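Local coordinates for N-alpha-acetyltransferase 35, NatC auxiliary subunit (Saccharomyces cerevisiae, PDB 6YGA), which serves as the large auxiliary subunit of the NatC N-terminal acetyltransferase, which acetylates the N-terminal Met of the L-A virus Gag protein, at residues S102-Y107 / Q334-A339; I170-E175 / C402-C407; L396-N401 / N414-L419. All coordinates share one frame; numbering follows the deposited sequence.

Contact 1 of 3, residues S102-Y107 / Q334-A339; sequences SWLNDY and QRHVIA
H336 swings its ring from just ahead of helix 337-347 toward L104 and N105 at the C-terminal part of helix 85-104. From CB, CG is set anti to the backbone N (chi1 -165°), which turns the imidazole back along its own helix on one side and out to N105 on the other. Next round the ring, ND1 accepts the backbone N-H of I338 at 3.1 Å, close to the ring plane. This makes H336 the N-cap of helix 337-347. With ND1 accepting and NE2 donating, the ring is probably neutral with its proton on NE2. CE1 packs against L104 CB at 3.7 Å, while NE2 gives a weak hydrogen bond to N105 OD1 (3.0 Å, 150°). CD2 completes the circuit beside N105 ND2 at 3.4 Å, the amide plane standing steeply to the ring.

H336 thus caps its own helix with ND1 and, from the range assigned to TPR-like repeats, reaches the Mak10 family region with NE2; helix 298-311 packs on it as well. N105 ND2 is held by the carbonyl of G299, so the whole amide is fixed. One water lies over a face of the imidazole and bridges L104 O to V337 N. A second lies between the tips of Y107 and Q334, where OH and NE2 are 3.1 Å apart, accepts from NE2 and donates to R335 O. F142 of the N-alpha-acetyltransferase 30 chain meets the Y107 ring edge-to-face.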
loop_
_atom_site.group_PDB
_atom_site.type_symbol
_atom_site.label_atom_id
_atom_site.label_comp_id
_atom_site.label_asym_id
_atom_site.label_seq_id
_atom_site.Cartn_x
_atom_site.Cartn_y
_atom_site.Cartn_z
ATOM N N SER B 102 14.170 -2.204 11.009
ATOM C CA SER B 102 13.182 -1.133 11.114
ATOM C C SER B 102 12.877 -0.527 9.748
ATOM O O SER B 102 11.733 -0.150 9.465
ATOM C CB SER B 102 13.685 -0.061 12.083
ATOM O OG SER B 102 12.731 0.965 12.281
ATOM N N TRP B 103 13.891 -0.440 8.884
ATOM C CA TRP B 103 13.715 0.137 7.555
ATOM C C TRP B 103 12.850 -0.758 6.671
ATOM O O TRP B 103 11.868 -0.296 6.078
ATOM C CB TRP B 103 15.090 0.371 6.925
ATOM C CG TRP B 103 15.083 0.754 5.479
ATOM C CD1 TRP B 103 14.164 1.528 4.836
ATOM C CD2 TRP B 103 16.050 0.374 4.492
ATOM N NE1 TRP B 103 14.498 1.656 3.509
ATOM C CE2 TRP B 103 15.652 0.956 3.273
ATOM C CE3 TRP B 103 17.214 -0.402 4.521
ATOM C CZ2 TRP B 103 16.373 0.788 2.096
ATOM C CZ3 TRP B 103 17.929 -0.567 3.353
ATOM C CH2 TRP B 103 17.506 0.024 2.156
ATOM N N LEU B 104 13.189 -2.045 6.582
ATOM C CA LEU B 104 12.542 -2.956 5.643
ATOM C C LEU B 104 11.328 -3.662 6.240
ATOM O O LEU B 104 10.285 -3.758 5.586
ATOM C CB LEU B 104 13.556 -3.991 5.146
ATOM C CG LEU B 104 14.852 -3.418 4.566
ATOM C CD1 LEU B 104 15.860 -4.521 4.276
ATOM C CD2 LEU B 104 14.559 -2.619 3.311
ATOM N N ASN B 105 11.451 -4.178 7.466
ATOM C CA ASN B 105 10.345 -4.906 8.082
ATOM C C ASN B 105 9.260 -3.964 8.592
ATOM O O ASN B 105 8.067 -4.236 8.411
ATOM C CB ASN B 105 10.857 -5.784 9.227
ATOM C CG ASN B 105 11.756 -6.909 8.751
ATOM O OD1 ASN B 105 12.832 -6.670 8.202
ATOM N ND2 ASN B 105 11.326 -8.146 8.972
ATOM N N ASP B 106 9.644 -2.860 9.230
ATOM C CA ASP B 106 8.692 -1.957 9.860
ATOM C C ASP B 106 8.399 -0.716 9.019
ATOM O O ASP B 106 7.713 0.192 9.497
ATOM C CB ASP B 106 9.192 -1.550 11.247
ATOM C CG ASP B 106 9.406 -2.742 12.166
ATOM O OD1 ASP B 106 8.824 -3.817 11.900
ATOM O OD2 ASP B 106 10.150 -2.601 13.160
ATOM N N TYR B 107 8.913 -0.655 7.787
ATOM C CA TYR B 107 8.555 0.389 6.821
ATOM C C TYR B 107 8.964 1.784 7.297
ATOM O O TYR B 107 8.264 2.770 7.052
ATOM C CB TYR B 107 7.056 0.357 6.503
ATOM C CG TYR B 107 6.519 -0.997 6.098
ATOM C CD1 TYR B 107 6.575 -1.419 4.777
ATOM C CD2 TYR B 107 5.935 -1.845 7.033
ATOM C CE1 TYR B 107 6.078 -2.654 4.397
ATOM C CE2 TYR B 107 5.436 -3.082 6.664
ATOM C CZ TYR B 107 5.510 -3.481 5.346
ATOM O OH TYR B 107 5.015 -4.710 4.974
ATOM N N GLN B 334 1.042 -10.971 4.534
ATOM C CA GLN B 334 1.867 -10.204 3.612
ATOM C C GLN B 334 3.339 -10.564 3.784
ATOM O O GLN B 334 3.884 -10.482 4.888
ATOM C CB GLN B 334 1.651 -8.708 3.839
ATOM C CG GLN B 334 2.407 -7.813 2.872
ATOM C CD GLN B 334 1.930 -6.374 2.917
ATOM O OE1 GLN B 334 0.729 -6.107 2.953
ATOM N NE2 GLN B 334 2.873 -5.439 2.922
ATOM N N ARG B 335 3.979 -10.963 2.689
ATOM C CA ARG B 335 5.380 -11.356 2.724
ATOM C C ARG B 335 6.284 -10.134 2.854
ATOM O O ARG B 335 5.889 -8.998 2.580
ATOM C CB ARG B 335 5.755 -12.139 1.464
ATOM C CG ARG B 335 5.097 -13.504 1.343
ATOM C CD ARG B 335 5.667 -14.493 2.349
ATOM N NE ARG B 335 5.098 -15.828 2.181
ATOM C CZ ARG B 335 5.469 -16.893 2.886
ATOM N NH1 ARG B 335 6.414 -16.783 3.813
ATOM N NH2 ARG B 335 4.895 -18.067 2.666
ATOM N N HIS B 336 7.523 -10.389 3.278
ATOM C CA HIS B 336 8.525 -9.337 3.368
ATOM C C HIS B 336 8.692 -8.655 2.014
ATOM O O HIS B 336 8.577 -9.289 0.959
ATOM C CB HIS B 336 9.851 -9.933 3.848
ATOM C CG HIS B 336 10.848 -8.915 4.305
ATOM N ND1 HIS B 336 11.630 -8.194 3.429
ATOM C CD2 HIS B 336 11.199 -8.505 5.548
ATOM C CE1 HIS B 336 12.417 -7.380 4.111
ATOM N NE2 HIS B 336 12.174 -7.549 5.398
ATOM N N VAL B 337 8.948 -7.345 2.045
ATOM C CA VAL B 337 8.969 -6.563 0.810
ATOM C C VAL B 337 10.097 -7.024 -0.109
ATOM O O VAL B 337 9.942 -7.041 -1.337
ATOM C CB VAL B 337 9.061 -5.057 1.129
ATOM C CG1 VAL B 337 10.322 -4.737 1.925
ATOM C CG2 VAL B 337 8.998 -4.224 -0.148
ATOM N N ILE B 338 11.243 -7.412 0.458
ATOM C CA ILE B 338 12.342 -7.915 -0.364
ATOM C C ILE B 338 11.902 -9.160 -1.122
ATOM O O ILE B 338 12.139 -9.291 -2.330
ATOM C CB ILE B 338 13.584 -8.193 0.501
ATOM C CG1 ILE B 338 14.120 -6.900 1.126
ATOM C CG2 ILE B 338 14.667 -8.866 -0.326
ATOM C CD1 ILE B 338 14.649 -5.899 0.124
ATOM N N ALA B 339 11.238 -10.088 -0.429
ATOM C CA ALA B 339 10.740 -11.285 -1.097
ATOM C C ALA B 339 9.669 -10.939 -2.123
ATOM O O ALA B 339 9.557 -11.602 -3.160
ATOM C CB ALA B 339 10.197 -12.276 -0.067
HETATM O O HOH W 1 8.524 -5.753 4.621
HETATM O O HOH W 2 5.813 -6.138 3.091
#

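Contact 2 of 3, residues I170-E175 / C402-C407; sequences IVFEEE and CSQNTC. With EDO (1,2-ethanediol), chain Z.
Q404 leaves its backbone with CG anti to the carbonyl carbon (chi1 -57°) and then folds at chi2 (-55°), a hook that carries its amide across to the loop 170-175. N405 takes the crowded position between backbone N and carbonyl carbon (chi1 65°), while E175 stretches out fully, CG anti to its own N. The hooked amide works with both ends. Its NE2 donates to I170 O at 3.1 Å, moderately bent and from above the carbonyl plane; NE2 also reaches back to Q400 O. The other end, OE1, lies at the rim of the F172 ring, 3.3 Å from CE1 and near the ring plane, with the amide almost perpendicular to it. One face of that ring carries O1 of an ethanediol, probably from the crystallisation liquor, and R408 makes a cation-pi contact with the same ring.

Here the loop between helices 142-167 and 193-209, in the Mak10 family region, meets the turn between helices 386-402 and 406-429 in the TPR range. N405 is the N-cap of helix 406-429: its OD1 accepts C407 N at 2.9 Å and also R408 N, which pins the amide and leaves ND2 facing the 170-175 loop. There ND2 bonds to D176 OD1 and, more weakly, to E175 OE2 at 3.3 Å. E175 has a stronger partner in R408 through OE1, so acid and cap meet at the first turn of the helix, whose positive end would tend to stabilise the negative charge. F142 of the N-alpha-acetyltransferase 30 chain packs on E175 and N405, while helix 337-347 lies against I170 and V171.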
loop_
_atom_site.group_PDB
_atom_site.type_symbol
_atom_site.label_atom_id
_atom_site.label_comp_id
_atom_site.label_asym_id
_atom_site.label_seq_id
_atom_site.Cartn_x
_atom_site.Cartn_y
_atom_site.Cartn_z
ATOM N N ILE B 170 8.830 -3.069 -9.502
ATOM C CA ILE B 170 7.936 -4.162 -9.129
ATOM C C ILE B 170 6.889 -3.681 -8.131
ATOM O O ILE B 170 5.682 -3.852 -8.343
ATOM C CB ILE B 170 8.743 -5.348 -8.571
ATOM C CG1 ILE B 170 9.634 -5.952 -9.661
ATOM C CG2 ILE B 170 7.811 -6.388 -7.977
ATOM C CD1 ILE B 170 8.897 -6.319 -10.935
ATOM N N VAL B 171 7.331 -3.075 -7.031
ATOM C CA VAL B 171 6.417 -2.567 -6.013
ATOM C C VAL B 171 6.404 -1.043 -6.045
ATOM O O VAL B 171 7.070 -0.420 -6.880
ATOM C CB VAL B 171 6.793 -3.085 -4.614
ATOM C CG1 VAL B 171 6.740 -4.608 -4.579
ATOM C CG2 VAL B 171 8.167 -2.581 -4.214
ATOM N N PHE B 172 5.657 -0.435 -5.126
ATOM C CA PHE B 172 5.411 1.000 -5.133
ATOM C C PHE B 172 6.332 1.700 -4.141
ATOM O O PHE B 172 6.422 1.299 -2.976
ATOM C CB PHE B 172 3.946 1.292 -4.805
ATOM C CG PHE B 172 2.984 0.768 -5.837
ATOM C CD1 PHE B 172 2.563 -0.553 -5.812
ATOM C CD2 PHE B 172 2.511 1.596 -6.842
ATOM C CE1 PHE B 172 1.682 -1.035 -6.769
ATOM C CE2 PHE B 172 1.629 1.121 -7.799
ATOM C CZ PHE B 172 1.215 -0.196 -7.762
ATOM N N GLU B 173 7.012 2.743 -4.610
ATOM C CA GLU B 173 7.958 3.471 -3.778
ATOM C C GLU B 173 7.235 4.244 -2.682
ATOM O O GLU B 173 6.105 4.707 -2.857
ATOM C CB GLU B 173 8.784 4.431 -4.634
ATOM C CG GLU B 173 7.951 5.490 -5.343
ATOM C CD GLU B 173 8.768 6.357 -6.282
ATOM O OE1 GLU B 173 9.414 5.803 -7.196
ATOM O OE2 GLU B 173 8.766 7.594 -6.103
ATOM N N GLU B 174 7.909 4.383 -1.538
ATOM C CA GLU B 174 7.387 5.117 -0.382
ATOM C C GLU B 174 6.021 4.593 0.057
ATOM O O GLU B 174 5.168 5.350 0.525
ATOM C CB GLU B 174 7.328 6.622 -0.660
ATOM C CG GLU B 174 7.363 7.489 0.592
ATOM C CD GLU B 174 7.306 8.966 0.270
ATOM O OE1 GLU B 174 8.350 9.529 -0.120
ATOM O OE2 GLU B 174 6.213 9.556 0.387
ATOM N N GLU B 175 5.800 3.293 -0.102
ATOM C CA GLU B 175 4.598 2.642 0.400
ATOM C C GLU B 175 4.996 1.267 0.912
ATOM O O GLU B 175 4.816 0.954 2.093
ATOM C CB GLU B 175 3.525 2.550 -0.692
ATOM C CG GLU B 175 2.242 1.837 -0.267
ATOM C CD GLU B 175 1.249 1.671 -1.409
ATOM O OE1 GLU B 175 1.520 2.177 -2.517
ATOM O OE2 GLU B 175 0.196 1.031 -1.198
ATOM N N CYS B 402 0.193 -10.473 -7.764
ATOM C CA CYS B 402 0.061 -11.320 -6.583
ATOM C C CYS B 402 1.039 -10.933 -5.482
ATOM O O CYS B 402 0.749 -11.155 -4.302
ATOM C CB CYS B 402 0.256 -12.789 -6.953
ATOM S SG CYS B 402 -1.049 -13.455 -7.995
ATOM N N SER B 403 2.191 -10.365 -5.830
ATOM C CA SER B 403 3.174 -10.007 -4.819
ATOM C C SER B 403 3.050 -8.559 -4.359
ATOM O O SER B 403 3.977 -8.039 -3.731
ATOM C CB SER B 403 4.589 -10.272 -5.336
ATOM O OG SER B 403 4.979 -9.270 -6.250
ATOM N N GLN B 404 1.933 -7.898 -4.655
ATOM C CA GLN B 404 1.703 -6.559 -4.140
ATOM C C GLN B 404 1.217 -6.635 -2.694
ATOM O O GLN B 404 0.863 -7.703 -2.188
ATOM C CB GLN B 404 0.691 -5.814 -5.012
ATOM C CG GLN B 404 1.099 -5.707 -6.474
ATOM C CD GLN B 404 2.466 -5.078 -6.646
ATOM O OE1 GLN B 404 2.769 -4.049 -6.041
ATOM N NE2 GLN B 404 3.308 -5.703 -7.464
ATOM N N ASN B 405 1.205 -5.487 -2.016
ATOM C CA ASN B 405 0.692 -5.480 -0.655
ATOM C C ASN B 405 -0.822 -5.695 -0.662
ATOM O O ASN B 405 -1.475 -5.701 -1.709
ATOM C CB ASN B 405 1.065 -4.185 0.074
ATOM C CG ASN B 405 0.415 -2.950 -0.528
ATOM O OD1 ASN B 405 -0.799 -2.762 -0.439
ATOM N ND2 ASN B 405 1.232 -2.082 -1.113
ATOM N N THR B 406 -1.380 -5.868 0.539
ATOM C CA THR B 406 -2.765 -6.314 0.667
ATOM C C THR B 406 -3.769 -5.300 0.126
ATOM O O THR B 406 -4.885 -5.690 -0.236
ATOM C CB THR B 406 -3.077 -6.645 2.131
ATOM O OG1 THR B 406 -4.348 -7.301 2.211
ATOM C CG2 THR B 406 -3.111 -5.381 2.979
ATOM N N CYS B 407 -3.402 -4.021 0.048
ATOM C CA CYS B 407 -4.271 -3.015 -0.550
ATOM C C CYS B 407 -4.067 -2.908 -2.058
ATOM O O CYS B 407 -5.041 -2.890 -2.817
ATOM C CB CYS B 407 -4.036 -1.655 0.110
ATOM S SG CYS B 407 -4.573 -1.570 1.826
HETATM C C1 EDO Z . 4.725 0.437 -10.244
HETATM O O1 EDO Z . 4.811 -0.570 -9.229
HETATM C C2 EDO Z . 5.501 1.673 -9.801
HETATM O O2 EDO Z . 6.884 1.337 -9.644
#

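Contact 3 of 3, residues L396-N401 / N414-L419; sequences LEWYQN and NRQLIL. With EDO (1,2-ethanediol), chain C.
Helices 386-402 and 406-429 run antiparallel here, their short segments 158° apart in direction and 11.3 Å between axes, the CA atoms of W398 and Q416 being the nearest pair. That spacing is wide, and it is bridged by long side chains rather than by interlocking apolar ones. Q416 spans it, CG anti to the carbonyl carbon and the chain extended beyond. Its OE1 comes to the edge of the W398 indole, 3.2 Å from CD1 and in the ring plane, with the amide turned 68° from the ring. The same oxygen accepts a hydrogen bond from W420 NE1, so a tryptophan N-H fixes its position. Q416 NE2 lies against N401 CB at 3.8 Å; the N401 amide, standing nearly perpendicular to that of Q416, is itself held through ND2 by Y409 O.

On the outer side E397 and R415 form a loose salt bridge. The arginine is extended from CG to NE, and its guanidinium presents its edge to E397 OE1, which lies 3.4 Å from R415 NE and 3.5 Å from R415 NH2. Both bonds are weak, and the two planes are 47° apart. L419 CD2 lies over one face of the guanidinium.

Two consecutive antiparallel helices joined by a short turn form a helical hairpin, consistent with the TPR-like family assignment of this region. Helix 319-328 packs against W398 and Y399 on the 386-402 side, and helix 433-456 takes Q416 and L417 on the other.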
loop_
_atom_site.group_PDB
_atom_site.type_symbol
_atom_site.label_atom_id
_atom_site.label_comp_id
_atom_site.label_asym_id
_atom_site.label_seq_id
_atom_site.Cartn_x
_atom_site.Cartn_y
_atom_site.Cartn_z
ATOM N N LEU B 396 1.243 -12.283 -17.363
ATOM C CA LEU B 396 2.406 -11.945 -16.552
ATOM C C LEU B 396 2.084 -10.836 -15.556
ATOM O O LEU B 396 2.544 -10.872 -14.409
ATOM C CB LEU B 396 3.574 -11.541 -17.449
ATOM C CG LEU B 396 4.169 -12.647 -18.322
ATOM C CD1 LEU B 396 5.471 -12.175 -18.944
ATOM C CD2 LEU B 396 4.385 -13.923 -17.520
ATOM N N GLU B 397 1.296 -9.839 -15.973
ATOM C CA GLU B 397 0.872 -8.803 -15.035
ATOM C C GLU B 397 0.004 -9.379 -13.925
ATOM O O GLU B 397 0.046 -8.893 -12.790
ATOM C CB GLU B 397 0.126 -7.688 -15.769
ATOM C CG GLU B 397 1.021 -6.818 -16.640
ATOM C CD GLU B 397 0.245 -5.795 -17.444
ATOM O OE1 GLU B 397 -0.987 -5.697 -17.262
ATOM O OE2 GLU B 397 0.870 -5.089 -18.261
ATOM N N TRP B 398 -0.780 -10.415 -14.230
ATOM C CA TRP B 398 -1.572 -11.070 -13.194
ATOM C C TRP B 398 -0.674 -11.702 -12.137
ATOM O O TRP B 398 -0.955 -11.608 -10.937
ATOM C CB TRP B 398 -2.498 -12.115 -13.822
ATOM C CG TRP B 398 -3.318 -12.869 -12.820
ATOM C CD1 TRP B 398 -4.570 -12.551 -12.377
ATOM C CD2 TRP B 398 -2.937 -14.062 -12.125
ATOM N NE1 TRP B 398 -4.994 -13.475 -11.452
ATOM C CE2 TRP B 398 -4.010 -14.413 -11.280
ATOM C CE3 TRP B 398 -1.796 -14.870 -12.137
ATOM C CZ2 TRP B 398 -3.974 -15.538 -10.453
ATOM C CZ3 TRP B 398 -1.762 -15.986 -11.316
ATOM C CH2 TRP B 398 -2.842 -16.308 -10.486
ATOM N N TYR B 399 0.415 -12.348 -12.561
ATOM C CA TYR B 399 1.347 -12.939 -11.605
ATOM C C TYR B 399 2.012 -11.866 -10.755
ATOM O O TYR B 399 2.159 -12.021 -9.537
ATOM C CB TYR B 399 2.406 -13.764 -12.337
ATOM C CG TYR B 399 1.987 -15.177 -12.676
ATOM C CD1 TYR B 399 2.181 -16.214 -11.771
ATOM C CD2 TYR B 399 1.409 -15.475 -13.902
ATOM C CE1 TYR B 399 1.803 -17.506 -12.073
ATOM C CE2 TYR B 399 1.027 -16.767 -14.215
ATOM C CZ TYR B 399 1.227 -17.778 -13.295
ATOM O OH TYR B 399 0.853 -19.068 -13.593
ATOM N N GLN B 400 2.431 -10.768 -11.390
ATOM C CA GLN B 400 3.128 -9.708 -10.671
ATOM C C GLN B 400 2.223 -9.055 -9.634
ATOM O O GLN B 400 2.686 -8.667 -8.555
ATOM C CB GLN B 400 3.660 -8.671 -11.663
ATOM C CG GLN B 400 4.470 -7.554 -11.029
ATOM C CD GLN B 400 5.418 -6.887 -12.011
ATOM O OE1 GLN B 400 5.876 -7.507 -12.974
ATOM N NE2 GLN B 400 5.720 -5.617 -11.768
ATOM N N ASN B 401 0.928 -8.937 -9.935
ATOM C CA ASN B 401 -0.003 -8.348 -8.980
ATOM C C ASN B 401 -0.120 -9.175 -7.704
ATOM O O ASN B 401 -0.474 -8.626 -6.655
ATOM C CB ASN B 401 -1.376 -8.174 -9.632
ATOM C CG ASN B 401 -2.361 -7.466 -8.731
ATOM O OD1 ASN B 401 -2.234 -6.268 -8.473
ATOM N ND2 ASN B 401 -3.355 -8.198 -8.252
ATOM N N ASN B 414 -8.675 -3.633 -10.630
ATOM C CA ASN B 414 -9.383 -2.566 -11.332
ATOM C C ASN B 414 -8.926 -2.464 -12.783
ATOM O O ASN B 414 -9.745 -2.385 -13.706
ATOM C CB ASN B 414 -9.171 -1.238 -10.603
ATOM C CG ASN B 414 -10.210 -0.986 -9.534
ATOM O OD1 ASN B 414 -11.407 -1.128 -9.775
ATOM N ND2 ASN B 414 -9.759 -0.603 -8.345
ATOM N N ARG B 415 -7.613 -2.486 -13.002
ATOM C CA ARG B 415 -7.088 -2.454 -14.362
ATOM C C ARG B 415 -7.384 -3.751 -15.109
ATOM O O ARG B 415 -7.734 -3.721 -16.294
ATOM C CB ARG B 415 -5.583 -2.179 -14.325
ATOM C CG ARG B 415 -4.834 -2.562 -15.589
ATOM C CD ARG B 415 -3.352 -2.231 -15.476
ATOM N NE ARG B 415 -2.599 -2.740 -16.619
ATOM C CZ ARG B 415 -2.484 -2.104 -17.780
ATOM N NH1 ARG B 415 -3.074 -0.929 -17.954
ATOM N NH2 ARG B 415 -1.783 -2.642 -18.768
ATOM N N GLN B 416 -7.266 -4.897 -14.433
ATOM C CA GLN B 416 -7.374 -6.177 -15.131
ATOM C C GLN B 416 -8.775 -6.411 -15.686
ATOM O O GLN B 416 -8.922 -6.908 -16.809
ATOM C CB GLN B 416 -6.998 -7.329 -14.200
ATOM C CG GLN B 416 -5.534 -7.407 -13.811
ATOM C CD GLN B 416 -5.238 -8.635 -12.968
ATOM O OE1 GLN B 416 -5.855 -9.687 -13.146
ATOM N NE2 GLN B 416 -4.298 -8.504 -12.038
ATOM N N LEU B 417 -9.813 -6.085 -14.910
ATOM C CA LEU B 417 -11.163 -6.518 -15.265
ATOM C C LEU B 417 -11.590 -5.974 -16.621
ATOM O O LEU B 417 -12.175 -6.701 -17.433
ATOM C CB LEU B 417 -12.159 -6.098 -14.186
ATOM C CG LEU B 417 -11.969 -6.701 -12.793
ATOM C CD1 LEU B 417 -13.190 -6.432 -11.930
ATOM C CD2 LEU B 417 -11.664 -8.189 -12.864
ATOM N N ILE B 418 -11.303 -4.701 -16.892
ATOM C CA ILE B 418 -11.716 -4.144 -18.174
ATOM C C ILE B 418 -10.785 -4.602 -19.295
ATOM O O ILE B 418 -11.201 -4.667 -20.457
ATOM C CB ILE B 418 -11.808 -2.609 -18.091
ATOM C CG1 ILE B 418 -12.746 -2.082 -19.177
ATOM C CG2 ILE B 418 -10.435 -1.970 -18.217
ATOM C CD1 ILE B 418 -14.134 -2.692 -19.118
ATOM N N LEU B 419 -9.533 -4.945 -18.977
ATOM C CA LEU B 419 -8.618 -5.426 -20.008
ATOM C C LEU B 419 -8.887 -6.887 -20.355
ATOM O O LEU B 419 -8.796 -7.275 -21.526
ATOM C CB LEU B 419 -7.167 -5.235 -19.561
ATOM C CG LEU B 419 -6.449 -3.976 -20.057
ATOM C CD1 LEU B 419 -7.148 -2.716 -19.580
ATOM C CD2 LEU B 419 -4.998 -3.978 -19.608
HETATM C C1 EDO C . -13.504 2.637 -9.073
HETATM O O1 EDO C . -13.077 1.447 -8.400
HETATM C C2 EDO C . -14.599 2.323 -10.084
HETATM O O2 EDO C . -14.095 1.439 -11.093
#

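How the contacts relate
Contacts 1 and 2 each tie the Mak10 family region to the TPR-like region across more than 220 residues, whereas contact 3 closes a local hairpin within the latter. The first two are partly buried, reached by the N-alpha-acetyltransferase 30 chain, and each includes a residue that caps a helix; they touch where Q334 OE1 probably accepts T406 N. Contact 3 meets no other protein chain and pairs helix flanks instead of helix starts, with a buried glutamine and tryptophan beside a more exposed salt bridge. It shares helix 406-429 with contact 2, and I170 CD1 packs on Q400 NE2 between them. In contact 1 two waters bridge the segments.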